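Local coordinates for dihydrodipicolinate synthase (Bacillus clausii KSM-K16, PDB 3E96), which probably acts as a 4-hydroxy-tetrahydrodipicolinate synthase, a pyruvate-condensing lyase built on a TIM barrel of the DapA family, at residues Lys36-Val39 with Asp40-Val43; Ser63-Glu66 with Ala67-Glu70; Arg72-Val75 with Glu76-Gly80; Asn217-Pro220 with Gln221-Val224; Glu266-Met270 with Leu271-Ala275. One frame throughout, in Å; residues are numbered along the deposited sequence.

Interaction 1 (Lys36-Val39 with Asp40-Val43); sequences KETV and DRIV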
loop_
_atom_site.group_PDB
_atom_site.type_symbol
_atom_site.label_atom_id
_atom_site.label_comp_id
_atom_site.label_asym_id
_atom_site.label_seq_id
_atom_site.Cartn_x
_atom_site.Cartn_y
_atom_site.Cartn_z
ATOM N N LYS B 36 23.585 -8.806 9.230
ATOM C CA LYS B 36 24.801 -8.166 9.719
ATOM C C LYS B 36 25.825 -8.055 8.594
ATOM O O LYS B 36 26.507 -7.037 8.462
ATOM C CB LYS B 36 25.391 -8.964 10.887
ATOM C CG LYS B 36 26.753 -8.470 11.352
ATOM C CD LYS B 36 27.200 -9.211 12.609
ATOM C CE LYS B 36 28.718 -9.242 12.721
ATOM N NZ LYS B 36 29.322 -7.890 12.666
ATOM N N GLU B 37 25.934 -9.108 7.793
ATOM C CA GLU B 37 26.866 -9.123 6.669
ATOM C C GLU B 37 26.522 -8.020 5.675
ATOM O O GLU B 37 27.409 -7.385 5.100
ATOM C CB GLU B 37 26.816 -10.472 5.950
ATOM C CG GLU B 37 27.515 -11.603 6.679
ATOM C CD GLU B 37 27.242 -12.953 6.044
ATOM O OE1 GLU B 37 27.158 -13.021 4.799
ATOM O OE2 GLU B 37 27.122 -13.950 6.791
ATOM N N THR B 38 25.228 -7.808 5.472
ATOM C CA THR B 38 24.744 -6.789 4.547
ATOM C C THR B 38 25.051 -5.399 5.095
ATOM O O THR B 38 25.552 -4.530 4.378
ATOM C CB THR B 38 23.227 -6.929 4.334
ATOM O OG1 THR B 38 22.942 -8.236 3.823
ATOM C CG2 THR B 38 22.727 -5.888 3.346
ATOM N N VAL B 39 24.748 -5.193 6.369
ATOM C CA VAL B 39 25.019 -3.916 7.012
ATOM C C VAL B 39 26.511 -3.603 6.913
ATOM O O VAL B 39 26.892 -2.483 6.572
ATOM C CB VAL B 39 24.605 -3.945 8.495
ATOM C CG1 VAL B 39 25.125 -2.699 9.208
ATOM C CG2 VAL B 39 23.088 -4.026 8.606
ATOM N N ASP B 40 27.353 -4.594 7.211
ATOM C CA ASP B 40 28.802 -4.398 7.143
ATOM C C ASP B 40 29.260 -4.043 5.731
ATOM O O ASP B 40 30.035 -3.110 5.545
ATOM C CB ASP B 40 29.561 -5.651 7.607
ATOM C CG ASP B 40 29.438 -5.899 9.100
ATOM O OD1 ASP B 40 29.186 -4.933 9.855
ATOM O OD2 ASP B 40 29.615 -7.065 9.522
ATOM N N ARG B 41 28.785 -4.784 4.735
ATOM C CA ARG B 41 29.181 -4.509 3.356
ATOM C C ARG B 41 28.843 -3.074 2.974
ATOM O O ARG B 41 29.609 -2.400 2.283
ATOM C CB ARG B 41 28.485 -5.469 2.391
ATOM C CG ARG B 41 28.905 -5.270 0.940
ATOM C CD ARG B 41 28.261 -6.288 0.015
ATOM N NE ARG B 41 28.612 -7.653 0.387
ATOM C CZ ARG B 41 27.781 -8.506 0.976
ATOM N NH1 ARG B 41 26.538 -8.141 1.260
ATOM N NH2 ARG B 41 28.200 -9.726 1.290
ATOM N N ILE B 42 27.689 -2.606 3.432
ATOM C CA ILE B 42 27.253 -1.253 3.127
ATOM C C ILE B 42 28.080 -0.175 3.827
ATOM O O ILE B 42 28.721 0.648 3.170
ATOM C CB ILE B 42 25.757 -1.066 3.497
ATOM C CG1 ILE B 42 24.893 -1.913 2.557
ATOM C CG2 ILE B 42 25.372 0.414 3.432
ATOM C CD1 ILE B 42 23.412 -1.928 2.903
ATOM N N VAL B 43 28.080 -0.192 5.155
ATOM C CA VAL B 43 28.789 0.824 5.924
ATOM C C VAL B 43 30.309 0.760 5.915
ATOM O O VAL B 43 30.966 1.769 6.158
ATOM C CB VAL B 43 28.302 0.847 7.387
ATOM C CG1 VAL B 43 26.799 1.101 7.421
ATOM C CG2 VAL B 43 28.646 -0.456 8.073
HETATM O O HOH W 1 28.632 -5.597 12.489
HETATM O O HOH W 2 24.650 -9.981 2.830
#
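Lys36 and Asp40, one turn apart on the helix, send their side chains across each other at a slant. The lysine chain leaves with CG anti to the backbone N (chi1 173°), runs on extended and bends only at its last torsion, which turns NZ toward the carboxylate. There NZ meets Asp40 OD2 at 3.3 Å, on the syn lone pair, in a rather long salt bridge. A water donates to the other oxygen, Asp40 OD1, at 2.8 Å; its link to Lys36 NZ is implausibly short and therefore doubtful. Asp40 OD1 has its stronger partner in Arg81, so each oxygen has a cationic partner. Thr38 and Ile42 behave differently, lying side by side and pointing the same way, with Thr38 CG2 4.0 Å from Ile42 CD1. Val39 CG1 and Val43 CG2 make a looser apolar pair at 4.3 Å. The Arg41 guanidinium folds back over the preceding turn: Glu37 O lies above one face, offset toward the rim, while a water in its plane accepts from Arg41 NH1 and also bonds to Thr38 OG1, which is held by His34 O as well. Regular i to i+4 backbone bonds run underneath. Helix 32-43 links barrel strands 15-17 and 49-50; Lys36 and Val39 pack on helix 64-78, and Thr38 and Arg41 face the loop at Asn217.

Interaction 2 (Ser63-Glu66 with Ala67-Glu70); sequences SLEE and AKEE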
loop_
_atom_site.group_PDB
_atom_site.type_symbol
_atom_site.label_atom_id
_atom_site.label_comp_id
_atom_site.label_asym_id
_atom_site.label_seq_id
_atom_site.Cartn_x
_atom_site.Cartn_y
_atom_site.Cartn_z
ATOM N N SER B 63 6.442 -7.967 10.015
ATOM C CA SER B 63 5.414 -7.721 11.017
ATOM C C SER B 63 5.912 -6.461 11.727
ATOM O O SER B 63 7.067 -6.063 11.544
ATOM C CB SER B 63 5.343 -8.874 12.014
ATOM O OG SER B 63 6.545 -8.957 12.757
ATOM N N LEU B 64 5.058 -5.828 12.522
ATOM C CA LEU B 64 5.470 -4.623 13.236
ATOM C C LEU B 64 6.644 -4.921 14.158
ATOM O O LEU B 64 7.558 -4.109 14.298
ATOM C CB LEU B 64 4.309 -4.059 14.061
ATOM C CG LEU B 64 3.139 -3.436 13.299
ATOM C CD1 LEU B 64 2.131 -2.862 14.301
ATOM C CD2 LEU B 64 3.657 -2.330 12.374
ATOM N N GLU B 65 6.618 -6.090 14.789
ATOM C CA GLU B 65 7.690 -6.476 15.698
ATOM C C GLU B 65 8.998 -6.722 14.942
ATOM O O GLU B 65 10.074 -6.384 15.432
ATOM C CB GLU B 65 7.278 -7.728 16.488
ATOM C CG GLU B 65 8.308 -8.220 17.503
ATOM C CD GLU B 65 8.760 -7.133 18.469
ATOM O OE1 GLU B 65 7.908 -6.340 18.929
ATOM O OE2 GLU B 65 9.971 -7.083 18.776
ATOM N N GLU B 66 8.912 -7.315 13.753
ATOM C CA GLU B 66 10.114 -7.561 12.966
ATOM C C GLU B 66 10.711 -6.238 12.496
ATOM O O GLU B 66 11.933 -6.095 12.409
ATOM C CB GLU B 66 9.802 -8.434 11.751
ATOM C CG GLU B 66 9.532 -9.886 12.072
ATOM C CD GLU B 66 9.239 -10.692 10.823
ATOM O OE1 GLU B 66 8.415 -10.234 10.004
ATOM O OE2 GLU B 66 9.824 -11.780 10.658
ATOM N N ALA B 67 9.847 -5.272 12.188
ATOM C CA ALA B 67 10.311 -3.961 11.742
ATOM C C ALA B 67 11.081 -3.286 12.878
ATOM O O ALA B 67 12.158 -2.734 12.666
ATOM C CB ALA B 67 9.129 -3.093 11.326
ATOM N N LYS B 68 10.520 -3.333 14.084
ATOM C CA LYS B 68 11.171 -2.725 15.238
ATOM C C LYS B 68 12.513 -3.392 15.504
ATOM O O LYS B 68 13.517 -2.716 15.735
ATOM C CB LYS B 68 10.289 -2.851 16.483
ATOM C CG LYS B 68 9.008 -2.046 16.428
ATOM C CD LYS B 68 8.139 -2.326 17.649
ATOM C CE LYS B 68 6.852 -1.513 17.607
ATOM N NZ LYS B 68 5.928 -1.866 18.732
ATOM N N GLU B 69 12.525 -4.721 15.474
ATOM C CA GLU B 69 13.748 -5.477 15.716
ATOM C C GLU B 69 14.810 -5.169 14.664
ATOM O O GLU B 69 15.998 -5.108 14.977
ATOM C CB GLU B 69 13.446 -6.981 15.728
ATOM C CG GLU B 69 14.653 -7.895 15.975
ATOM C CD GLU B 69 15.245 -7.759 17.372
ATOM O OE1 GLU B 69 14.576 -7.179 18.254
ATOM O OE2 GLU B 69 16.381 -8.244 17.590
ATOM N N GLU B 70 14.397 -4.978 13.415
ATOM C CA GLU B 70 15.381 -4.677 12.379
ATOM C C GLU B 70 16.085 -3.362 12.698
ATOM O O GLU B 70 17.299 -3.241 12.523
ATOM C CB GLU B 70 14.734 -4.604 10.991
ATOM C CG GLU B 70 15.730 -4.220 9.892
ATOM C CD GLU B 70 15.226 -4.528 8.497
ATOM O OE1 GLU B 70 15.031 -5.724 8.193
ATOM O OE2 GLU B 70 15.029 -3.577 7.707
HETATM O O HOH W 3 5.764 -4.746 18.470
#
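The Glu65 carboxylate reaches Lys68 through a water at one oxygen, which donates to Glu65 OE1 at 2.7 Å and accepts from Lys68 NZ at 2.9 Å; the direct ionic partners are Arg72 for Glu65 OE2 and Glu97 for Lys68. The Glu66 carboxylate is likewise met at its oxygens. Glu66 OE1 offers its anti lone pair, the one away from OE2, to Ser63 N at 3.0 Å, while OE2 is held by a salt bridge to Arg279. Ser63 returns the bond: its OG accepts from Glu66 N at 3.0 Å. The two reciprocal bonds form a capping box with Ser63 as N-cap, and they fix the Glu66 carboxylate beside the first turn. With CG set beside the backbone N (chi1 -73°), the Glu66 chain heads back toward Ser63, and its extension beyond CG supplies the reach. Lys68 lies stretched along the helix surface, with its CG 3.3 Å from Leu64 O. The helical bonding begins with Ala67 N to Ser63 O at 3.0 Å. Helix 64-78 follows strand 49-50 and leads to strand 83-88; Leu64 and Lys68 pack on helix 92-105, Glu69 and Glu70 on helix 32-43, and Leu64 also meets Leu64 of the second subunit.

Interaction 3 (Arg72-Val75 with Glu76-Gly80); sequences RRTV and EYVHG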
loop_
_atom_site.group_PDB
_atom_site.type_symbol
_atom_site.label_atom_id
_atom_site.label_comp_id
_atom_site.label_asym_id
_atom_site.label_seq_id
_atom_site.Cartn_x
_atom_site.Cartn_y
_atom_site.Cartn_z
ATOM N N ARG B 72 16.518 -2.067 15.676
ATOM C CA ARG B 72 17.402 -2.332 16.815
ATOM C C ARG B 72 18.677 -3.035 16.360
ATOM O O ARG B 72 19.778 -2.650 16.749
ATOM C CB ARG B 72 16.691 -3.194 17.869
ATOM C CG ARG B 72 15.528 -2.497 18.564
ATOM C CD ARG B 72 15.066 -3.279 19.791
ATOM N NE ARG B 72 14.381 -4.525 19.452
ATOM C CZ ARG B 72 13.060 -4.653 19.361
ATOM N NH1 ARG B 72 12.266 -3.610 19.582
ATOM N NH2 ARG B 72 12.529 -5.828 19.067
ATOM N N ARG B 73 18.522 -4.074 15.543
ATOM C CA ARG B 73 19.662 -4.828 15.031
ATOM C C ARG B 73 20.614 -3.923 14.249
ATOM O O ARG B 73 21.833 -4.049 14.358
ATOM C CB ARG B 73 19.177 -5.961 14.119
ATOM C CG ARG B 73 18.382 -7.056 14.829
ATOM C CD ARG B 73 19.278 -8.205 15.280
ATOM N NE ARG B 73 18.528 -9.216 16.021
ATOM C CZ ARG B 73 19.008 -10.408 16.366
ATOM N NH1 ARG B 73 20.245 -10.753 16.035
ATOM N NH2 ARG B 73 18.248 -11.254 17.051
ATOM N N THR B 74 20.051 -3.017 13.453
ATOM C CA THR B 74 20.858 -2.104 12.651
ATOM C C THR B 74 21.724 -1.215 13.540
ATOM O O THR B 74 22.920 -1.052 13.291
ATOM C CB THR B 74 19.968 -1.217 11.759
ATOM O OG1 THR B 74 19.148 -2.052 10.928
ATOM C CG2 THR B 74 20.825 -0.314 10.873
ATOM N N VAL B 75 21.119 -0.638 14.573
ATOM C CA VAL B 75 21.859 0.218 15.489
ATOM C C VAL B 75 23.018 -0.569 16.096
ATOM O O VAL B 75 24.135 -0.061 16.207
ATOM C CB VAL B 75 20.945 0.754 16.616
ATOM C CG1 VAL B 75 21.775 1.483 17.668
ATOM C CG2 VAL B 75 19.904 1.698 16.028
ATOM N N GLU B 76 22.760 -1.821 16.463
ATOM C CA GLU B 76 23.798 -2.657 17.056
ATOM C C GLU B 76 24.916 -2.978 16.071
ATOM O O GLU B 76 26.096 -2.800 16.384
ATOM C CB GLU B 76 23.212 -3.976 17.574
ATOM C CG GLU B 76 24.233 -4.839 18.326
ATOM C CD GLU B 76 23.797 -6.287 18.486
ATOM O OE1 GLU B 76 22.610 -6.523 18.782
ATOM O OE2 GLU B 76 24.648 -7.193 18.326
ATOM N N TYR B 77 24.551 -3.452 14.883
ATOM C CA TYR B 77 25.549 -3.823 13.889
ATOM C C TYR B 77 26.320 -2.655 13.293
ATOM O O TYR B 77 27.467 -2.820 12.878
ATOM C CB TYR B 77 24.910 -4.645 12.768
ATOM C CG TYR B 77 24.279 -5.943 13.232
ATOM C CD1 TYR B 77 24.858 -6.702 14.255
ATOM C CD2 TYR B 77 23.112 -6.419 12.644
ATOM C CE1 TYR B 77 24.281 -7.903 14.679
ATOM C CE2 TYR B 77 22.530 -7.614 13.055
ATOM C CZ TYR B 77 23.115 -8.350 14.074
ATOM O OH TYR B 77 22.521 -9.520 14.491
ATOM N N VAL B 78 25.694 -1.483 13.247
ATOM C CA VAL B 78 26.336 -0.288 12.705
ATOM C C VAL B 78 27.252 0.347 13.750
ATOM O O VAL B 78 28.345 0.813 13.433
ATOM C CB VAL B 78 25.286 0.765 12.268
ATOM C CG1 VAL B 78 25.970 2.083 11.933
ATOM C CG2 VAL B 78 24.511 0.256 11.054
ATOM N N HIS B 79 26.787 0.346 14.994
ATOM C CA HIS B 79 27.504 0.925 16.124
ATOM C C HIS B 79 28.300 2.192 15.812
ATOM O O HIS B 79 29.526 2.217 15.924
ATOM C CB HIS B 79 28.408 -0.127 16.790
ATOM C CG HIS B 79 29.391 -0.775 15.866
ATOM N ND1 HIS B 79 30.416 -0.081 15.259
ATOM C CD2 HIS B 79 29.521 -2.062 15.467
ATOM C CE1 HIS B 79 31.136 -0.913 14.529
ATOM N NE2 HIS B 79 30.615 -2.121 14.637
ATOM N N GLY B 80 27.583 3.241 15.415
ATOM C CA GLY B 80 28.209 4.523 15.128
ATOM C C GLY B 80 28.886 4.753 13.787
ATOM O O GLY B 80 29.246 5.888 13.480
HETATM O O HOH W 4 24.654 2.517 15.652
#
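Arg73 and Tyr77 lie side by side on successive turns, pointing the same way, and are joined at their ends by a polar bond. Arg73 NH1 donates to Tyr77 OH at 3.0 Å, and the hydroxyl sits almost exactly in the guanidinium plane, although that plane and the ring are turned 54° apart. The bend of the arginine at chi2 (-93°) brings Arg73 CD to 3.6 Å from Tyr77 OH. The guanidinium also has a salt bridge from NE to Glu69 and a cation-pi contact with Trp32, so its rotation is well fixed. Apolar packing is supplied by Thr74 and Val78, whose CG2 atoms meet at 3.7 Å; the Thr74 hydroxyl is taken by Tyr35 and by Glu70 O. Among the backbone bonds, Tyr77 N to Arg73 O and Val78 N to Thr74 O are both 2.8 Å, and the last, His79 N to Val75 O, spans 2.9 Å. A water then extends the ladder, donating to Val75 O at 2.7 Å and accepting from Gly80 N at 3.0 Å. Positive phi at both His79 and Gly80 turns the chain out of the helix. The arrangement is a helix C-terminus within a beta-alpha-beta unit of the TIM barrel, leading into strand 83-88.

Interaction 4 (Asn217-Pro220 with Gln221-Val224); sequences NLLP and QKAV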
loop_
_atom_site.group_PDB
_atom_site.type_symbol
_atom_site.label_atom_id
_atom_site.label_comp_id
_atom_site.label_asym_id
_atom_site.label_seq_id
_atom_site.Cartn_x
_atom_site.Cartn_y
_atom_site.Cartn_z
ATOM N N ASN B 217 23.792 -2.903 -1.749
ATOM C CA ASN B 217 23.704 -4.223 -1.126
ATOM C C ASN B 217 24.701 -5.212 -1.716
ATOM O O ASN B 217 25.092 -6.169 -1.049
ATOM C CB ASN B 217 22.296 -4.808 -1.259
ATOM C CG ASN B 217 21.301 -4.149 -0.324
ATOM O OD1 ASN B 217 20.517 -3.284 -0.732
ATOM N ND2 ASN B 217 21.336 -4.544 0.938
ATOM N N LEU B 218 25.101 -4.997 -2.967
ATOM C CA LEU B 218 26.054 -5.895 -3.605
ATOM C C LEU B 218 27.321 -5.204 -4.099
ATOM O O LEU B 218 28.406 -5.779 -4.024
ATOM C CB LEU B 218 25.403 -6.640 -4.779
ATOM C CG LEU B 218 24.746 -5.831 -5.904
ATOM C CD1 LEU B 218 24.703 -6.666 -7.179
ATOM C CD2 LEU B 218 23.335 -5.406 -5.481
ATOM N N LEU B 219 27.186 -3.975 -4.592
ATOM C CA LEU B 219 28.323 -3.233 -5.137
ATOM C C LEU B 219 28.331 -1.774 -4.694
ATOM O O LEU B 219 28.159 -0.868 -5.509
ATOM C CB LEU B 219 28.278 -3.302 -6.665
ATOM C CG LEU B 219 28.312 -4.719 -7.249
ATOM C CD1 LEU B 219 27.831 -4.720 -8.692
ATOM C CD2 LEU B 219 29.732 -5.256 -7.146
ATOM N N PRO B 220 28.559 -1.527 -3.398
ATOM C CA PRO B 220 28.581 -0.162 -2.872
ATOM C C PRO B 220 29.592 0.775 -3.528
ATOM O O PRO B 220 29.371 1.983 -3.580
ATOM C CB PRO B 220 28.846 -0.371 -1.381
ATOM C CG PRO B 220 29.637 -1.641 -1.349
ATOM C CD PRO B 220 28.911 -2.503 -2.350
ATOM N N GLN B 221 30.692 0.225 -4.037
ATOM C CA GLN B 221 31.709 1.054 -4.676
ATOM C C GLN B 221 31.193 1.746 -5.942
ATOM O O GLN B 221 31.631 2.849 -6.272
ATOM C CB GLN B 221 32.960 0.225 -5.002
ATOM C CG GLN B 221 32.828 -0.728 -6.186
ATOM C CD GLN B 221 32.104 -2.029 -5.859
ATOM O OE1 GLN B 221 31.925 -2.877 -6.735
ATOM N NE2 GLN B 221 31.690 -2.196 -4.601
ATOM N N LYS B 222 30.269 1.105 -6.654
ATOM C CA LYS B 222 29.716 1.706 -7.867
ATOM C C LYS B 222 28.871 2.920 -7.511
ATOM O O LYS B 222 28.894 3.932 -8.214
ATOM C CB LYS B 222 28.861 0.699 -8.640
ATOM C CG LYS B 222 29.658 -0.374 -9.360
ATOM C CD LYS B 222 28.755 -1.261 -10.204
ATOM C CE LYS B 222 29.564 -2.305 -10.969
ATOM N NZ LYS B 222 30.524 -1.679 -11.924
ATOM N N ALA B 223 28.120 2.814 -6.417
ATOM C CA ALA B 223 27.280 3.912 -5.966
ATOM C C ALA B 223 28.181 5.059 -5.527
ATOM O O ALA B 223 27.919 6.223 -5.835
ATOM C CB ALA B 223 26.398 3.457 -4.804
ATOM N N VAL B 224 29.251 4.722 -4.809
ATOM C CA VAL B 224 30.194 5.728 -4.335
ATOM C C VAL B 224 30.845 6.453 -5.509
ATOM O O VAL B 224 31.047 7.663 -5.461
ATOM C CB VAL B 224 31.297 5.096 -3.446
ATOM C CG1 VAL B 224 32.359 6.138 -3.111
ATOM C CG2 VAL B 224 30.680 4.567 -2.157
#
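The start of the helix after barrel strand 210-213 is where Leu219 and Pro220 meet the first full turn. Leu219 O receives Lys222 N at 3.1 Å, but the donor stands well above the carbonyl plane, so the bond misses the lone pairs. Val224 N makes the first i to i+4 bond, to Pro220 O at 3.0 Å. The side chains wrap back over the preceding residues. Gln221 has its CG between the backbone N and the carbonyl carbon (chi1 74°), and a second bend at chi2 (-80°) folds the amide over the Leu219-Pro220 peptide. Its OE1 comes within 3.3 Å of Leu219 CD2, and its NE2 lies 3.6 Å from Pro220 CD; both are packing contacts, made by a chain running askew to its two neighbours. Lys222, by contrast, runs alongside Leu219 and points the same way: its CD and CE run along the leucine, with CE 3.7 Å from Leu219 CD1. A bend at the last torsion then takes NZ off to its salt bridge with Asp244, and the lysine also makes a cation-pi contact with Trp300. The Val224 methyl CG2, beside its own backbone N, sits 3.2 Å from Pro220 O. Proline, which has no N-H to give, fits well in a first helical turn, where amides lack a preceding carbonyl; here it stands at the start of the helix after the eighth strand of the TIM barrel.

Interaction 5 (Glu266-Met270 with Leu271-Ala275); sequences EAMEM and LRQNA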
loop_
_atom_site.group_PDB
_atom_site.type_symbol
_atom_site.label_atom_id
_atom_site.label_comp_id
_atom_site.label_asym_id
_atom_site.label_seq_id
_atom_site.Cartn_x
_atom_site.Cartn_y
_atom_site.Cartn_z
ATOM N N GLU B 266 18.945 -12.250 -5.938
ATOM C CA GLU B 266 19.478 -13.331 -6.759
ATOM C C GLU B 266 20.837 -12.945 -7.336
ATOM O O GLU B 266 21.677 -13.808 -7.588
ATOM C CB GLU B 266 18.477 -13.719 -7.848
ATOM C CG GLU B 266 17.237 -14.376 -7.249
ATOM C CD GLU B 266 16.457 -15.228 -8.227
ATOM O OE1 GLU B 266 17.042 -15.681 -9.237
ATOM O OE2 GLU B 266 15.257 -15.462 -7.970
ATOM N N ALA B 267 21.067 -11.648 -7.516
ATOM C CA ALA B 267 22.355 -11.176 -8.016
ATOM C C ALA B 267 23.397 -11.362 -6.905
ATOM O O ALA B 267 24.517 -11.824 -7.161
ATOM C CB ALA B 267 22.263 -9.706 -8.410
ATOM N N MET B 268 23.021 -11.003 -5.676
ATOM C CA MET B 268 23.913 -11.145 -4.518
ATOM C C MET B 268 24.315 -12.611 -4.346
ATOM O O MET B 268 25.493 -12.919 -4.131
ATOM C CB MET B 268 23.230 -10.657 -3.222
ATOM C CG MET B 268 22.972 -9.143 -3.136
ATOM S SD MET B 268 22.080 -8.599 -1.640
ATOM C CE MET B 268 20.467 -9.015 -2.040
ATOM N N GLU B 269 23.338 -13.514 -4.435
ATOM C CA GLU B 269 23.612 -14.942 -4.281
ATOM C C GLU B 269 24.582 -15.439 -5.356
ATOM O O GLU B 269 25.460 -16.266 -5.076
ATOM C CB GLU B 269 22.312 -15.750 -4.336
ATOM C CG GLU B 269 21.444 -15.664 -3.071
ATOM C CD GLU B 269 22.072 -16.339 -1.859
ATOM O OE1 GLU B 269 22.821 -17.327 -2.038
ATOM O OE2 GLU B 269 21.800 -15.899 -0.719
ATOM N N MET B 270 24.425 -14.948 -6.582
ATOM C CA MET B 270 25.321 -15.343 -7.662
ATOM C C MET B 270 26.745 -14.873 -7.364
ATOM O O MET B 270 27.713 -15.506 -7.783
ATOM C CB MET B 270 24.859 -14.759 -9.001
ATOM C CG MET B 270 23.776 -15.567 -9.693
ATOM S SD MET B 270 23.503 -15.033 -11.402
ATOM C CE MET B 270 24.937 -15.657 -12.185
ATOM N N LEU B 271 26.869 -13.764 -6.638
ATOM C CA LEU B 271 28.182 -13.225 -6.285
ATOM C C LEU B 271 28.641 -13.782 -4.941
ATOM O O LEU B 271 29.564 -13.251 -4.309
ATOM C CB LEU B 271 28.128 -11.697 -6.218
ATOM C CG LEU B 271 27.764 -10.976 -7.519
ATOM C CD1 LEU B 271 27.607 -9.482 -7.240
ATOM C CD2 LEU B 271 28.838 -11.218 -8.571
ATOM N N ARG B 272 27.981 -14.853 -4.516
ATOM C CA ARG B 272 28.278 -15.528 -3.260
ATOM C C ARG B 272 28.116 -14.654 -2.026
ATOM O O ARG B 272 28.834 -14.812 -1.037
ATOM C CB ARG B 272 29.684 -16.137 -3.308
ATOM C CG ARG B 272 29.796 -17.270 -4.317
ATOM C CD ARG B 272 31.224 -17.766 -4.479
ATOM N NE ARG B 272 31.313 -18.788 -5.519
ATOM C CZ ARG B 272 30.833 -20.025 -5.405
ATOM N NH1 ARG B 272 30.227 -20.406 -4.288
ATOM N NH2 ARG B 272 30.954 -20.880 -6.415
ATOM N N GLN B 273 27.167 -13.725 -2.094
ATOM C CA GLN B 273 26.856 -12.850 -0.973
ATOM C C GLN B 273 25.532 -13.405 -0.446
ATOM O O GLN B 273 24.656 -13.778 -1.232
ATOM C CB GLN B 273 26.690 -11.402 -1.448
ATOM C CG GLN B 273 27.916 -10.850 -2.175
ATOM C CD GLN B 273 27.714 -9.423 -2.666
ATOM O OE1 GLN B 273 26.582 -8.963 -2.815
ATOM N NE2 GLN B 273 28.814 -8.724 -2.937
ATOM N N ASN B 274 25.386 -13.472 0.873
ATOM C CA ASN B 274 24.180 -14.025 1.486
ATOM C C ASN B 274 22.981 -13.086 1.494
ATOM O O ASN B 274 23.014 -12.026 2.112
ATOM C CB ASN B 274 24.499 -14.470 2.911
ATOM C CG ASN B 274 25.570 -15.545 2.947
ATOM O OD1 ASN B 274 26.560 -15.433 3.674
ATOM N ND2 ASN B 274 25.375 -16.593 2.154
ATOM N N ALA B 275 21.914 -13.492 0.815
ATOM C CA ALA B 275 20.714 -12.668 0.745
ATOM C C ALA B 275 19.444 -13.469 0.967
ATOM O O ALA B 275 18.439 -12.936 1.440
ATOM C CB ALA B 275 20.649 -11.967 -0.604
#
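Beyond a helix end closed by a Schellman motif, the Glu269 carboxylate reaches out to hold the returning loop. Its chain folds at chi2 (-68°), so that OE2 accepts a nearly straight bond from Ala275 N at 2.9 Å, met on the anti side and out of the carboxylate plane; Gly276 N gives OE2 a second bond. Arg272, with positive phi, is the C-prime residue of the motif; Gln273 N bonds to Met268 O at 2.8 Å and Arg272 N to Glu269 O at 2.9 Å, in both cases with the donor above the carbonyl plane. A CA-H...O contact from Glu269 CA to Gln273 O (3.4 Å) adds to this. The methionine of the last turn, Met268, bends at chi3 (-79°), which lays its methyl CE against Ala275 CB in apolar packing; the modelled closeness of that pair is doubtful. The Gln273 side chain crosses Met268 at about a right angle, its OE1 3.6 Å from Met268 CG and buried without a polar partner, while its NE2 bonds to Leu218 O. Around helix 262-270, Ala267 and Met270 rest on helix 287-299, and Gln273 and Asn274 reach helix 32-43.

How the interactions relate
Interactions 2 and 3 occupy the two ends of helix 64-78, their centres 14 Å apart, and are tied by the salt bridge from Glu65 OE2 to Arg72 NH2 at 2.9 Å. Interaction 1 lies on the adjacent barrel helix, 10 Å from interaction 3 between centres, with Val39 CG1 3.5 Å from Val78 CG2. It also touches interactions 4 and 5, which pack on each other through Leu218 CB and Met268 CG at 3.9 Å. Side chains from several contacts approach the predicted pyruvate-binding Thr56: Met268 at about 7 Å, Ile42 at about 8 Å and Glu70 at about 9 Å, side chain to side chain. Interaction 3 lies away from the predicted sites.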